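Local coordinates for Di-haem cytochrome c peroxidase family protein (PDB 6NX0), which carries two covalently bound c-type haems and probably acts as a cytochrome c peroxidase, passing electrons between them to reduce hydrogen peroxide, at residues 134-139 with 377-382; 124-129 with 158-163; 216-221 with 243-248. All blocks are in the same frame, centred on the assembly; numbering follows the deposited sequence.

Contact 1: 134-139 with 377-382; sequences PTLSPA and IKESFM. With HEC (heme c), chain C.
Glu379 OE1 accepts the backbone N-H of Leu136 at 2.7 Å from Leu136 N, a nearly straight bond (166°) that meets the oxygen on its syn side, 25° out of the carboxylate plane. The glutamate has the length for this: beyond CG its chain is extended (chi2 179°), and it slides past the Leu136 side chain in the opposite direction, with Leu136 CB 3.2 Å from the same OE1. Its other oxygen, OE2, accepts from a water, 2.6 Å away, that also donates to Leu136 O, so one carboxylate serves the leucine's N-H directly and its C=O through water. A second water donates to Pro134 O and accepts from Glu379 N at 2.9 Å, a bridge between the two backbones. Arg130 NH1 makes a long, weak ion pair with Glu379 OE2. Met382 N gives a 2.7 Å hydrogen bond to propionate atom O2A of the chain C heme c, and Lys378 NZ reaches O1A weakly, as suits a cation beside a carboxylate. Segment 134-139 runs into helix 138-142, whose first turn Ser137 caps through Ala140 N and whose Leu141 packs on Leu136 and Glu379; segment 377-382 belongs to the loop between strand 367-368 and helix 390-399.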
# COMPACT_ATOMS: atom_id res chain seq x y z
N PRO A 134 0.90 8.44 -6.31
CA PRO A 134 1.18 9.88 -6.34
C PRO A 134 2.08 10.28 -7.50
O PRO A 134 3.08 9.63 -7.82
CB PRO A 134 1.85 10.15 -4.98
CG PRO A 134 2.35 8.85 -4.54
CD PRO A 134 1.40 7.82 -5.06
N THR A 135 1.71 11.40 -8.11
CA THR A 135 2.62 12.20 -8.91
C THR A 135 3.10 13.32 -7.98
O THR A 135 2.31 14.17 -7.57
CB THR A 135 1.94 12.71 -10.17
OG1 THR A 135 1.60 11.59 -11.00
CG2 THR A 135 2.84 13.65 -10.92
N LEU A 136 4.36 13.23 -7.58
CA LEU A 136 4.91 14.09 -6.54
C LEU A 136 5.12 15.52 -7.03
O LEU A 136 5.49 15.76 -8.18
CB LEU A 136 6.23 13.52 -6.04
CG LEU A 136 6.16 12.14 -5.38
CD1 LEU A 136 7.57 11.66 -5.07
CD2 LEU A 136 5.30 12.16 -4.11
N SER A 137 4.87 16.47 -6.13
CA SER A 137 5.10 17.87 -6.41
C SER A 137 6.60 18.14 -6.54
O SER A 137 7.43 17.34 -6.12
CB SER A 137 4.54 18.72 -5.28
OG SER A 137 5.34 18.52 -4.12
N PRO A 138 6.99 19.29 -7.08
CA PRO A 138 8.42 19.61 -7.12
C PRO A 138 9.09 19.61 -5.75
O PRO A 138 10.19 19.08 -5.60
CB PRO A 138 8.45 20.99 -7.79
CG PRO A 138 7.21 21.02 -8.62
CD PRO A 138 6.18 20.29 -7.81
N ALA A 139 8.44 20.19 -4.73
CA ALA A 139 9.07 20.19 -3.41
C ALA A 139 9.20 18.78 -2.87
O ALA A 139 10.17 18.46 -2.17
CB ALA A 139 8.26 21.04 -2.45
N ILE A 377 5.81 2.31 -12.34
CA ILE A 377 5.49 3.70 -12.68
C ILE A 377 5.58 4.61 -11.47
O ILE A 377 5.34 5.83 -11.61
CB ILE A 377 4.11 3.83 -13.35
CG1 ILE A 377 2.96 3.56 -12.37
CG2 ILE A 377 4.01 2.94 -14.57
CD1 ILE A 377 1.59 3.75 -12.96
N LYS A 378 5.94 4.08 -10.30
CA LYS A 378 6.03 4.92 -9.11
C LYS A 378 7.29 5.78 -9.16
O LYS A 378 8.32 5.39 -9.70
CB LYS A 378 6.04 4.06 -7.85
CG LYS A 378 4.76 3.30 -7.61
CD LYS A 378 4.94 2.17 -6.63
CE LYS A 378 5.29 2.65 -5.23
NZ LYS A 378 4.08 2.85 -4.40
N GLU A 379 7.20 6.96 -8.55
CA GLU A 379 8.33 7.87 -8.48
C GLU A 379 9.24 7.61 -7.28
O GLU A 379 10.41 8.04 -7.30
CB GLU A 379 7.83 9.32 -8.44
CG GLU A 379 7.16 9.73 -9.75
CD GLU A 379 6.63 11.14 -9.74
OE1 GLU A 379 6.30 11.66 -8.66
OE2 GLU A 379 6.55 11.75 -10.82
N SER A 380 8.76 6.91 -6.26
CA SER A 380 9.57 6.50 -5.12
C SER A 380 8.94 5.26 -4.54
O SER A 380 7.77 4.95 -4.79
CB SER A 380 9.71 7.62 -4.07
OG SER A 380 8.45 7.91 -3.50
N PHE A 381 9.75 4.54 -3.75
CA PHE A 381 9.44 3.17 -3.36
C PHE A 381 9.64 2.98 -1.86
O PHE A 381 10.47 3.63 -1.23
CB PHE A 381 10.32 2.15 -4.13
CG PHE A 381 10.17 2.28 -5.61
CD1 PHE A 381 9.19 1.58 -6.30
CD2 PHE A 381 10.97 3.16 -6.30
CE1 PHE A 381 9.03 1.75 -7.67
CE2 PHE A 381 10.81 3.34 -7.65
CZ PHE A 381 9.83 2.65 -8.34
N MET A 382 8.89 2.01 -1.34
CA MET A 382 8.81 1.65 0.08
C MET A 382 8.02 2.69 0.87
O MET A 382 7.72 3.80 0.40
CB MET A 382 10.21 1.45 0.68
CG MET A 382 11.07 0.44 -0.03
SD MET A 382 10.36 -1.21 0.04
CE MET A 382 11.59 -2.19 -0.84
FE HEC C . 9.15 -7.05 -1.14
CHA HEC C . 8.15 -3.82 -0.58
CHB HEC C . 9.94 -6.25 -4.39
CHC HEC C . 10.76 -10.06 -1.53
CHD HEC C . 8.05 -8.01 1.94
NA HEC C . 9.01 -5.38 -2.28
C1A HEC C . 8.52 -4.16 -1.85
C2A HEC C . 8.70 -3.22 -2.93
C3A HEC C . 9.09 -3.92 -4.00
C4A HEC C . 9.30 -5.29 -3.62
CMA HEC C . 9.49 -3.36 -5.37
CAA HEC C . 8.24 -1.75 -2.90
CBA HEC C . 6.81 -1.60 -3.37
CGA HEC C . 6.23 -0.21 -3.26
O1A HEC C . 4.98 -0.12 -3.48
O2A HEC C . 6.88 0.72 -2.70
NB HEC C . 10.12 -7.99 -2.64
C1B HEC C . 10.29 -7.50 -3.94
C2B HEC C . 11.02 -8.48 -4.71
C3B HEC C . 11.31 -9.51 -3.92
C4B HEC C . 10.71 -9.24 -2.62
CMB HEC C . 11.33 -8.33 -6.22
CAB HEC C . 12.19 -10.76 -4.23
CBB HEC C . 13.62 -10.33 -4.61
NC HEC C . 9.30 -8.74 -0.05
C1C HEC C . 10.07 -9.84 -0.36
C2C HEC C . 9.98 -10.77 0.73
C3C HEC C . 9.15 -10.25 1.65
C4C HEC C . 8.74 -8.94 1.20
CMC HEC C . 10.66 -12.15 0.69
CAC HEC C . 8.55 -10.97 2.87
CBC HEC C . 9.70 -11.35 3.82
ND HEC C . 8.22 -6.10 0.36
C1D HEC C . 7.87 -6.70 1.58
C2D HEC C . 7.45 -5.67 2.48
C3D HEC C . 7.57 -4.39 1.76
C4D HEC C . 8.00 -4.72 0.43
CMD HEC C . 6.99 -5.83 3.93
CAD HEC C . 7.27 -2.99 2.32
CBD HEC C . 8.52 -2.50 3.03
CGD HEC C . 8.46 -1.01 3.28
O1D HEC C . 7.56 -0.34 2.72
O2D HEC C . 9.43 -0.48 3.90
O HOH W 1 4.80 7.55 -7.05
O HOH W 2 6.23 14.33 -10.40

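Contact 2: 124-129 with 158-163; sequences SCHDPG and RNAPSL. With HEC (heme c), chain B.
The CXXCH haem-binding motif of a c-type cytochrome ends in Cys125 and His126, and residues 160-163 pack against it on the proximal side of the chain B heme c. Cys125 SG is bonded to the haem CAC atom, one of two thioethers, with that of Cys122, that fix the haem to the chain, and His126 NE2 binds the iron at 2.2 Å. A water holds the sixth position, also at 2.2 Å from the iron. Leu163 covers one face of the imidazole: its CD1 lies 3.7 Å from the ring centroid, 14° off the normal and offset toward the rim, a CH-pi contact in which the two side chains cross at about a right angle. Its other methyl, CD2, comes within 3.5 Å of haem atom C3A, so this branched residue fills the angle between ligand and porphyrin. Ala160 is small enough to lie against the macrocycle, its CB 3.5 Å from haem atom C2D. Arg158, extended from CG to NE, comes from the water side of the haem and sends NH1 to propionate atom O2D at 2.8 Å; Asp192 and Asp345 also pair with its guanidinium. The imidazole N-H is held chiefly by Phe132 O, which probably strengthens the histidine as a donor to iron; in the ring plane, Pro161 O adds a weak, bent bond to His126 ND1, 3.2 Å long with an angle of 127°.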
# COMPACT_ATOMS: atom_id res chain seq x y z
N SER A 124 -4.88 14.43 -5.73
CA SER A 124 -3.61 15.14 -5.57
C SER A 124 -2.49 14.25 -5.06
O SER A 124 -1.32 14.61 -5.20
CB SER A 124 -3.78 16.32 -4.60
OG SER A 124 -4.76 17.22 -5.08
N CYS A 125 -2.82 13.11 -4.46
CA CYS A 125 -1.83 12.12 -4.04
C CYS A 125 -2.07 10.74 -4.63
O CYS A 125 -1.32 9.81 -4.30
CB CYS A 125 -1.82 12.02 -2.51
SG CYS A 125 -1.36 13.59 -1.77
N HIS A 126 -3.08 10.58 -5.45
CA HIS A 126 -3.49 9.31 -6.05
C HIS A 126 -3.95 9.67 -7.47
O HIS A 126 -5.14 9.80 -7.73
CB HIS A 126 -4.62 8.66 -5.24
CG HIS A 126 -4.24 8.32 -3.82
ND1 HIS A 126 -3.40 7.28 -3.51
CD2 HIS A 126 -4.61 8.88 -2.65
CE1 HIS A 126 -3.27 7.21 -2.20
NE2 HIS A 126 -3.99 8.17 -1.65
N ASP A 127 -2.98 9.84 -8.36
CA ASP A 127 -3.21 10.39 -9.68
C ASP A 127 -3.86 9.35 -10.58
O ASP A 127 -3.26 8.29 -10.80
CB ASP A 127 -1.85 10.83 -10.25
CG ASP A 127 -1.94 11.47 -11.62
OD1 ASP A 127 -3.04 11.52 -12.23
OD2 ASP A 127 -0.88 11.93 -12.08
N PRO A 128 -5.06 9.59 -11.11
CA PRO A 128 -5.63 8.59 -12.03
C PRO A 128 -4.72 8.27 -13.20
O PRO A 128 -4.81 7.17 -13.76
CB PRO A 128 -6.95 9.24 -12.48
CG PRO A 128 -6.75 10.69 -12.27
CD PRO A 128 -5.91 10.80 -11.04
N GLY A 129 -3.88 9.21 -13.61
CA GLY A 129 -2.97 8.97 -14.71
C GLY A 129 -1.75 8.14 -14.36
O GLY A 129 -0.95 7.83 -15.25
N ARG A 158 4.40 9.01 5.27
CA ARG A 158 4.77 7.84 4.50
C ARG A 158 4.52 8.14 3.03
O ARG A 158 3.85 9.11 2.68
CB ARG A 158 3.97 6.60 4.91
CG ARG A 158 4.25 6.12 6.32
CD ARG A 158 3.55 4.79 6.66
NE ARG A 158 3.88 4.34 8.01
CZ ARG A 158 2.99 3.92 8.89
NH1 ARG A 158 1.70 3.82 8.56
NH2 ARG A 158 3.40 3.57 10.11
N ASN A 159 5.03 7.26 2.18
CA ASN A 159 4.70 7.29 0.76
C ASN A 159 3.28 6.79 0.56
O ASN A 159 2.75 6.01 1.36
CB ASN A 159 5.69 6.41 -0.02
CG ASN A 159 5.66 6.68 -1.51
OD1 ASN A 159 5.22 7.74 -1.98
ND2 ASN A 159 6.16 5.72 -2.28
N ALA A 160 2.65 7.25 -0.52
CA ALA A 160 1.30 6.77 -0.82
C ALA A 160 1.34 5.67 -1.87
O ALA A 160 2.11 5.77 -2.85
CB ALA A 160 0.43 7.90 -1.35
N PRO A 161 0.51 4.65 -1.69
CA PRO A 161 0.41 3.57 -2.67
C PRO A 161 -0.59 3.89 -3.78
O PRO A 161 -1.44 4.77 -3.68
CB PRO A 161 -0.09 2.40 -1.83
CG PRO A 161 -1.05 3.07 -0.89
CD PRO A 161 -0.34 4.38 -0.51
N SER A 162 -0.47 3.11 -4.85
CA SER A 162 -1.55 2.96 -5.80
C SER A 162 -2.82 2.45 -5.11
O SER A 162 -2.77 1.54 -4.27
CB SER A 162 -1.12 1.99 -6.89
OG SER A 162 -2.21 1.55 -7.70
N LEU A 163 -3.96 3.01 -5.48
CA LEU A 163 -5.24 2.49 -5.00
C LEU A 163 -5.90 1.49 -5.93
O LEU A 163 -6.93 0.93 -5.56
CB LEU A 163 -6.22 3.63 -4.72
CG LEU A 163 -5.72 4.72 -3.78
CD1 LEU A 163 -6.82 5.75 -3.50
CD2 LEU A 163 -5.22 4.13 -2.49
FE HEC B . -4.51 8.46 0.44
CHA HEC B . -3.13 5.58 1.76
CHB HEC B . -7.45 6.84 -0.01
CHC HEC B . -6.14 11.47 0.06
CHD HEC B . -1.58 10.18 1.04
NA HEC B . -5.13 6.55 0.72
C1A HEC B . -4.42 5.52 1.31
C2A HEC B . -5.25 4.35 1.31
C3A HEC B . -6.41 4.67 0.72
C4A HEC B . -6.39 6.08 0.43
CMA HEC B . -7.64 3.79 0.57
CAA HEC B . -4.84 2.98 1.90
CBA HEC B . -4.30 2.08 0.81
CGA HEC B . -3.73 0.78 1.33
O1A HEC B . -3.42 -0.08 0.45
O2A HEC B . -3.47 0.67 2.56
NB HEC B . -6.42 9.06 0.12
C1B HEC B . -7.51 8.21 -0.02
C2B HEC B . -8.68 9.01 -0.22
C3B HEC B . -8.34 10.30 -0.10
C4B HEC B . -6.91 10.35 0.07
CMB HEC B . -10.08 8.43 -0.46
CAB HEC B . -9.23 11.55 -0.26
CBB HEC B . -10.25 11.61 0.90
NC HEC B . -3.96 10.42 0.51
C1C HEC B . -4.79 11.51 0.27
C2C HEC B . -3.94 12.66 0.10
C3C HEC B . -2.67 12.33 0.33
C4C HEC B . -2.66 10.91 0.63
CMC HEC B . -4.44 14.03 -0.40
CAC HEC B . -1.41 13.13 -0.06
CBC HEC B . -1.24 14.38 0.81
ND HEC B . -2.70 7.95 1.19
C1D HEC B . -1.61 8.84 1.33
C2D HEC B . -0.54 8.13 1.98
C3D HEC B . -1.03 6.76 2.26
C4D HEC B . -2.37 6.70 1.74
CMD HEC B . 0.79 8.73 2.42
CAD HEC B . -0.27 5.63 2.99
CBD HEC B . -0.25 6.01 4.46
CGD HEC B . 0.11 4.85 5.37
O1D HEC B . 0.36 3.74 4.86
O2D HEC B . 0.20 5.12 6.60
O HOH W 3 -4.85 8.71 2.58

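Contact 3: 216-221 with 243-248; sequences SAAALM and RDPERM
Met221 lays its sulfur against the backbone that leads into the neighbouring helix: SD is 3.4 Å from Asp244 N and 3.7 Å from Pro245 CD. With CG anti to its own backbone N (chi1 173°), the methionine starts out toward the other helix, and the bend at chi3 (77°) turns CE to lie by Arg243 C and Pro245 CG. An unbranched, flexible side chain suits this uneven surface. Pro245 presents its ring to the first turn opposite, CB lying 3.8 Å from Ala217 CB and CG 4.1 Å from Ala218 CB; the small alanines allow the ring to approach their backbone, and Glu246 OE1 lies near Ala217 CB. Deeper in, Met221 CB and Met248 CB meet at 4.3 Å. The contact joins the N-terminal turns of two helices, 217-225 and 245-260, each opened by an N-cap residue. Ser216 OG accepts from Ala219 N at 3.0 Å. Asp244 OD1 takes Arg247 N from above the carboxylate plane, 76° out of it, and Glu246 N weakly; proline fits the first position of such a helix, where no backbone N-H is needed. Outside this shell, Glu246 OE2 forms a salt bridge to Arg203, and Phe207 of helix 203-207 packs on Ala217 and Leu220.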
# COMPACT_ATOMS: atom_id res chain seq x y z
N SER A 216 -11.51 19.71 11.59
CA SER A 216 -12.33 18.81 12.37
C SER A 216 -13.46 18.33 11.48
O SER A 216 -13.74 18.94 10.44
CB SER A 216 -12.93 19.51 13.59
OG SER A 216 -13.90 20.46 13.15
N ALA A 217 -14.11 17.26 11.90
CA ALA A 217 -15.30 16.81 11.20
C ALA A 217 -16.38 17.88 11.20
O ALA A 217 -17.12 18.03 10.21
CB ALA A 217 -15.83 15.52 11.82
N ALA A 218 -16.52 18.63 12.30
CA ALA A 218 -17.52 19.69 12.35
C ALA A 218 -17.25 20.77 11.32
O ALA A 218 -18.19 21.29 10.67
CB ALA A 218 -17.56 20.29 13.76
N ALA A 219 -15.98 21.16 11.16
CA ALA A 219 -15.63 22.16 10.16
C ALA A 219 -15.87 21.63 8.76
O ALA A 219 -16.40 22.35 7.90
CB ALA A 219 -14.17 22.58 10.34
N LEU A 220 -15.46 20.40 8.51
CA LEU A 220 -15.62 19.84 7.17
C LEU A 220 -17.09 19.71 6.82
O LEU A 220 -17.49 19.99 5.68
CB LEU A 220 -14.93 18.49 7.08
CG LEU A 220 -15.06 17.75 5.74
CD1 LEU A 220 -14.43 18.60 4.61
CD2 LEU A 220 -14.47 16.36 5.80
N MET A 221 -17.91 19.29 7.78
CA MET A 221 -19.35 19.16 7.56
C MET A 221 -19.95 20.48 7.13
O MET A 221 -20.72 20.55 6.16
CB MET A 221 -20.02 18.67 8.84
CG MET A 221 -21.53 18.64 8.82
SD MET A 221 -22.18 18.37 10.47
CE MET A 221 -21.97 20.00 11.19
N ARG A 243 -25.70 18.26 9.77
CA ARG A 243 -25.82 18.63 11.17
C ARG A 243 -25.14 17.66 12.12
O ARG A 243 -24.97 18.01 13.30
CB ARG A 243 -27.31 18.73 11.57
CG ARG A 243 -28.10 19.77 10.78
CD ARG A 243 -27.71 21.19 11.16
NE ARG A 243 -27.99 21.48 12.57
CZ ARG A 243 -29.18 21.85 13.06
NH1 ARG A 243 -29.30 22.07 14.35
NH2 ARG A 243 -30.23 22.01 12.26
N ASP A 244 -24.74 16.48 11.67
CA ASP A 244 -24.10 15.47 12.50
C ASP A 244 -22.72 15.22 11.91
O ASP A 244 -22.60 14.55 10.87
CB ASP A 244 -24.95 14.20 12.49
CG ASP A 244 -24.39 13.07 13.34
OD1 ASP A 244 -23.18 13.05 13.61
OD2 ASP A 244 -25.20 12.18 13.70
N PRO A 245 -21.64 15.75 12.52
CA PRO A 245 -20.32 15.61 11.88
C PRO A 245 -19.92 14.17 11.62
O PRO A 245 -19.31 13.87 10.59
CB PRO A 245 -19.38 16.30 12.87
CG PRO A 245 -20.26 17.26 13.65
CD PRO A 245 -21.60 16.61 13.71
N GLU A 246 -20.21 13.26 12.55
CA GLU A 246 -19.77 11.88 12.37
C GLU A 246 -20.59 11.18 11.29
O GLU A 246 -20.04 10.35 10.56
CB GLU A 246 -19.82 11.12 13.70
CG GLU A 246 -18.76 11.60 14.71
CD GLU A 246 -17.35 11.59 14.13
OE1 GLU A 246 -16.65 12.62 14.22
OE2 GLU A 246 -16.96 10.55 13.57
N ARG A 247 -21.86 11.53 11.13
CA ARG A 247 -22.65 11.00 10.03
C ARG A 247 -22.07 11.45 8.68
O ARG A 247 -21.95 10.65 7.74
CB ARG A 247 -24.10 11.45 10.20
CG ARG A 247 -25.04 11.13 9.07
CD ARG A 247 -25.33 9.67 8.96
NE ARG A 247 -26.36 9.44 7.95
CZ ARG A 247 -26.59 8.27 7.37
NH1 ARG A 247 -25.87 7.20 7.69
NH2 ARG A 247 -27.54 8.18 6.45
N MET A 248 -21.68 12.71 8.58
CA MET A 248 -21.05 13.18 7.35
C MET A 248 -19.83 12.34 7.01
O MET A 248 -19.65 11.90 5.87
CB MET A 248 -20.68 14.66 7.47
CG MET A 248 -19.90 15.25 6.26
SD MET A 248 -20.76 15.12 4.67
CE MET A 248 -21.73 16.62 4.72

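In the fold
Contacts 1 and 2 lie side by side between the two haems, their centres 8 Å apart. Their segments alternate along the chain and touch directly: Thr135 OG1 and Asp127 OD2 are 2.7 Å apart, probably hydrogen-bonded, and Pro134 CB packs 3.3 Å from Cys125 O. Contact 2 carries the axial histidine of one haem, contact 1 the residues that hold a propionate of the other; the side chains of Pro161 and Lys378 are about 5 Å apart, so the two pockets nearly share a wall. Contact 3 is peripheral, its centre about 25 Å from that of contact 2 and 32 Å from that of contact 1, with the side chain of Met248 about 12 Å from a haem.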